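Local coordinates for protein hydrogenase maturation factor (PDB 3VTH) that probably transfers the carbamoyl group of carbamoyl phosphate to the C-terminal cysteine of HypE, consuming ATP, during the maturation of [NiFe]-hydrogenases, at residues G557-F560 against D561-F565; L651-R654 against Q655-E658. All blocks are in the same frame, centred on the assembly; numbering follows the deposited sequence.

Contact 1: residues G557-F560 against D561-F565; sequences GFIF and DNISF
I559 and N562 close a tight turn where helix 551-559 gives way to a loop: N562 N donates to I559 O at 2.9 Å, approaching from above the carbonyl plane, 43° out of it. F560 and D561 at the corners have the backbone angles of a type I beta turn. A water bridges on, donating to F560 O at 2.8 Å and accepting from I563 N. The turn thus leads the chain from the end of one helix of the Kae1-like second subdomain toward helix 567-572, whose V570 touches both I559 and I563. F560 CG lies between its backbone N and carbonyl carbon (chi1 83°), which turns the ring over the following residue, and CB of D561 sits over the centre of its face, 3.9 Å from the centroid, in a CH-pi contact. The D561 carboxylate stacks on the same ring, the planes 11° apart, while OD1 accepts from a second water, 2.8 Å away, that also donates to F558 O. With an alanine in place of the F560 ring, D561 would probably lose the flat surface under its CB and carboxylate, leaving the acid freer to turn. Beyond the corner, I559 CG1 meets I563 CD1 at 3.9 Å, the two side chains crossing at about a right angle.

Contact 2: residues L651-R654 against Q655-E658; sequences LILR and QIYE
L653 and Y657 share the shortest of three i to i+4 backbone bonds here, Y657 N donating to L653 O at 2.9 Å. I656 N to I652 O, at 3.1 Å, and E658 N to R654 O, at 3.0 Å, continue the pattern. The carbonyl of R654 also has CG of E658 beside it, 3.2 Å from its oxygen. One turn back, R654 NE forms a salt bridge with E650, and CD2 of L651 lies over the centre of a face of the guanidinium, 3.7 Å above its plane. Y657 sends its ring away from residues 651-654, with CG anti to the backbone N (chi1 176°); its hydroxyl is hydrogen-bonded to N568 N and its ring meets Y566 edge-to-face. Apolar contacts fill another side: CD1 of I656 rests 4.0 Å from I652 CG2, and lies 4.3 Å from L653 CD2. These three branched side chains also pack onto neighbouring helices, L653 and I656 against 597-607, I652 and I656 against 666-692. Buried aliphatic residues together, with charged R654 and E658 less buried, make 649-662 an amphipathic alpha helix packed among the helices of the second subdomain of the Kae1-like domain.

The two contacts illustrate how local interactions differ between a surface turn and a partly buried helix. Contact 1 is a surface turn in which a single backbone bond closing the turn, two bridging waters and a ring stacked on an acid do the work; contact 2 is a partly buried stretch of regular helix, where repeated backbone bonds run beside aliphatic packing. They also meet, their centres about 11 Å apart: CB of F558 comes to 3.5 Å from CD1 of L653, and both residues pack on F600 of helix 597-607. Further along, F565 leans on Y657. Helix 649-662 therefore backs the chain on each side of the turn, and both contacts lie away from the annotated metal and nucleotide sites.

Contact 1: residues G557-F560 against D561-F565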
loop_
_atom_site.group_PDB
_atom_site.type_symbol
_atom_site.label_atom_id
_atom_site.label_comp_id
_atom_site.label_asym_id
_atom_site.label_seq_id
_atom_site.Cartn_x
_atom_site.Cartn_y
_atom_site.Cartn_z
ATOM N N GLY A 557 -1.290 32.215 9.538
ATOM C CA GLY A 557 0.051 32.242 8.971
ATOM C C GLY A 557 0.058 32.675 7.509
ATOM O O GLY A 557 0.849 33.535 7.118
ATOM N N PHE A 558 -0.831 32.106 6.701
ATOM C CA PHE A 558 -0.867 32.423 5.261
ATOM C C PHE A 558 -1.275 33.878 4.993
ATOM O O PHE A 558 -0.878 34.457 3.966
ATOM C CB PHE A 558 -1.786 31.453 4.496
ATOM C CG PHE A 558 -1.090 30.196 4.021
ATOM C CD1 PHE A 558 -1.004 29.903 2.662
ATOM C CD2 PHE A 558 -0.473 29.336 4.927
ATOM C CE1 PHE A 558 -0.343 28.736 2.206
ATOM C CE2 PHE A 558 0.182 28.178 4.488
ATOM C CZ PHE A 558 0.252 27.887 3.113
ATOM N N ILE A 559 -2.050 34.457 5.916
ATOM C CA ILE A 559 -2.561 35.825 5.739
ATOM C C ILE A 559 -1.915 36.856 6.669
ATOM O O ILE A 559 -2.384 37.993 6.735
ATOM C CB ILE A 559 -4.110 35.892 5.895
ATOM C CG1 ILE A 559 -4.550 35.575 7.339
ATOM C CG2 ILE A 559 -4.769 34.989 4.857
ATOM C CD1 ILE A 559 -6.037 35.907 7.659
ATOM N N PHE A 560 -0.837 36.468 7.364
ATOM C CA PHE A 560 -0.263 37.273 8.463
ATOM C C PHE A 560 0.003 38.746 8.128
ATOM O O PHE A 560 -0.191 39.631 8.973
ATOM C CB PHE A 560 1.009 36.616 9.024
ATOM C CG PHE A 560 2.265 36.919 8.235
ATOM C CD1 PHE A 560 3.220 37.804 8.742
ATOM C CD2 PHE A 560 2.486 36.336 6.984
ATOM C CE1 PHE A 560 4.388 38.094 8.017
ATOM C CE2 PHE A 560 3.658 36.619 6.248
ATOM C CZ PHE A 560 4.604 37.490 6.765
ATOM N N ASP A 561 0.451 39.013 6.907
ATOM C CA ASP A 561 0.840 40.385 6.542
ATOM C C ASP A 561 -0.265 41.146 5.812
ATOM O O ASP A 561 -0.011 42.192 5.223
ATOM C CB ASP A 561 2.116 40.370 5.690
ATOM C CG ASP A 561 1.984 39.497 4.456
ATOM O OD1 ASP A 561 0.893 38.934 4.228
ATOM O OD2 ASP A 561 2.974 39.363 3.713
ATOM N N ASN A 562 -1.482 40.605 5.833
ATOM C CA ASN A 562 -2.622 41.263 5.189
ATOM C C ASN A 562 -3.907 40.969 5.965
ATOM O O ASN A 562 -4.976 40.777 5.392
ATOM C CB ASN A 562 -2.710 40.829 3.713
ATOM C CG ASN A 562 -3.741 41.627 2.914
ATOM O OD1 ASN A 562 -4.358 41.102 1.981
ATOM N ND2 ASN A 562 -3.933 42.887 3.280
ATOM N N ILE A 563 -3.770 40.957 7.288
ATOM C CA ILE A 563 -4.835 40.610 8.238
ATOM C C ILE A 563 -6.167 41.368 8.061
ATOM O O ILE A 563 -7.240 40.751 8.050
ATOM C CB ILE A 563 -4.304 40.763 9.710
ATOM C CG1 ILE A 563 -3.400 39.577 10.086
ATOM C CG2 ILE A 563 -5.446 41.010 10.731
ATOM C CD1 ILE A 563 -4.093 38.217 10.226
ATOM N N SER A 564 -6.097 42.692 7.924
ATOM C CA SER A 564 -7.303 43.518 7.839
ATOM C C SER A 564 -8.210 43.150 6.658
ATOM O O SER A 564 -9.407 43.450 6.669
ATOM C CB SER A 564 -6.950 45.015 7.816
ATOM O OG SER A 564 -6.137 45.338 6.700
ATOM N N PHE A 565 -7.638 42.491 5.652
ATOM C CA PHE A 565 -8.383 42.077 4.463
ATOM C C PHE A 565 -9.398 40.966 4.771
ATOM O O PHE A 565 -10.431 40.864 4.108
ATOM C CB PHE A 565 -7.403 41.595 3.378
ATOM C CG PHE A 565 -8.044 41.384 2.032
ATOM C CD1 PHE A 565 -7.987 42.384 1.063
ATOM C CD2 PHE A 565 -8.705 40.186 1.734
ATOM C CE1 PHE A 565 -8.586 42.201 -0.189
ATOM C CE2 PHE A 565 -9.312 39.989 0.491
ATOM C CZ PHE A 565 -9.250 41.000 -0.474
HETATM O O HOH W 1 0.911 36.317 3.234
HETATM O O HOH W 2 -1.440 42.088 8.865
#

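Contact 2: residues L651-R654 against Q655-E658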
loop_
_atom_site.group_PDB
_atom_site.type_symbol
_atom_site.label_atom_id
_atom_site.label_comp_id
_atom_site.label_asym_id
_atom_site.label_seq_id
_atom_site.Cartn_x
_atom_site.Cartn_y
_atom_site.Cartn_z
ATOM N N LEU A 651 -2.083 35.831 -2.457
ATOM C CA LEU A 651 -2.787 36.555 -3.532
ATOM C C LEU A 651 -3.996 35.783 -4.080
ATOM O O LEU A 651 -5.008 36.376 -4.493
ATOM C CB LEU A 651 -1.806 36.891 -4.662
ATOM C CG LEU A 651 -0.632 37.797 -4.257
ATOM C CD1 LEU A 651 0.321 38.035 -5.425
ATOM C CD2 LEU A 651 -1.166 39.127 -3.699
ATOM N N ILE A 652 -3.873 34.462 -4.080
ATOM C CA ILE A 652 -4.941 33.559 -4.462
ATOM C C ILE A 652 -5.971 33.493 -3.328
ATOM O O ILE A 652 -7.179 33.532 -3.583
ATOM C CB ILE A 652 -4.369 32.147 -4.788
ATOM C CG1 ILE A 652 -3.519 32.221 -6.059
ATOM C CG2 ILE A 652 -5.488 31.095 -4.950
ATOM C CD1 ILE A 652 -2.564 31.085 -6.222
ATOM N N LEU A 653 -5.488 33.430 -2.079
ATOM C CA LEU A 653 -6.388 33.439 -0.914
ATOM C C LEU A 653 -7.257 34.705 -0.872
ATOM O O LEU A 653 -8.405 34.641 -0.449
ATOM C CB LEU A 653 -5.627 33.260 0.411
ATOM C CG LEU A 653 -4.931 31.918 0.679
ATOM C CD1 LEU A 653 -4.184 31.975 2.015
ATOM C CD2 LEU A 653 -5.926 30.757 0.675
ATOM N N ARG A 654 -6.719 35.839 -1.318
ATOM C CA ARG A 654 -7.523 37.081 -1.423
ATOM C C ARG A 654 -8.760 36.921 -2.283
ATOM O O ARG A 654 -9.834 37.366 -1.895
ATOM C CB ARG A 654 -6.712 38.218 -2.019
ATOM C CG ARG A 654 -5.834 38.875 -1.025
ATOM C CD ARG A 654 -5.223 40.145 -1.560
ATOM N NE ARG A 654 -3.901 40.306 -0.966
ATOM C CZ ARG A 654 -3.052 41.279 -1.264
ATOM N NH1 ARG A 654 -3.387 42.202 -2.151
ATOM N NH2 ARG A 654 -1.870 41.325 -0.666
ATOM N N GLN A 655 -8.599 36.302 -3.454
ATOM C CA GLN A 655 -9.713 36.088 -4.392
ATOM C C GLN A 655 -10.706 35.045 -3.854
ATOM O O GLN A 655 -11.911 35.177 -4.037
ATOM C CB GLN A 655 -9.187 35.663 -5.769
ATOM C CG GLN A 655 -8.295 36.715 -6.489
ATOM C CD GLN A 655 -7.398 36.070 -7.523
ATOM O OE1 GLN A 655 -6.202 35.841 -7.277
ATOM N NE2 GLN A 655 -7.976 35.700 -8.649
ATOM N N ILE A 656 -10.184 34.007 -3.206
ATOM C CA ILE A 656 -11.016 32.984 -2.566
ATOM C C ILE A 656 -11.917 33.582 -1.489
ATOM O O ILE A 656 -13.127 33.308 -1.469
ATOM C CB ILE A 656 -10.157 31.865 -1.960
ATOM C CG1 ILE A 656 -9.627 30.962 -3.074
ATOM C CG2 ILE A 656 -10.970 31.040 -0.947
ATOM C CD1 ILE A 656 -8.506 30.022 -2.637
ATOM N N TYR A 657 -11.329 34.385 -0.602
ATOM C CA TYR A 657 -12.087 35.079 0.441
ATOM C C TYR A 657 -13.096 36.073 -0.143
ATOM O O TYR A 657 -14.198 36.237 0.394
ATOM C CB TYR A 657 -11.143 35.761 1.445
ATOM C CG TYR A 657 -11.832 36.584 2.519
ATOM C CD1 TYR A 657 -12.321 35.995 3.692
ATOM C CD2 TYR A 657 -11.983 37.954 2.365
ATOM C CE1 TYR A 657 -12.950 36.775 4.694
ATOM C CE2 TYR A 657 -12.604 38.736 3.339
ATOM C CZ TYR A 657 -13.091 38.145 4.501
ATOM O OH TYR A 657 -13.722 38.968 5.436
ATOM N N GLU A 658 -12.721 36.736 -1.235
ATOM C CA GLU A 658 -13.641 37.630 -1.927
ATOM C C GLU A 658 -14.857 36.867 -2.444
ATOM O O GLU A 658 -15.994 37.327 -2.299
ATOM C CB GLU A 658 -12.958 38.343 -3.093
ATOM C CG GLU A 658 -12.095 39.522 -2.700
ATOM C CD GLU A 658 -11.719 40.357 -3.909
ATOM O OE1 GLU A 658 -11.006 39.838 -4.800
ATOM O OE2 GLU A 658 -12.157 41.525 -3.975
#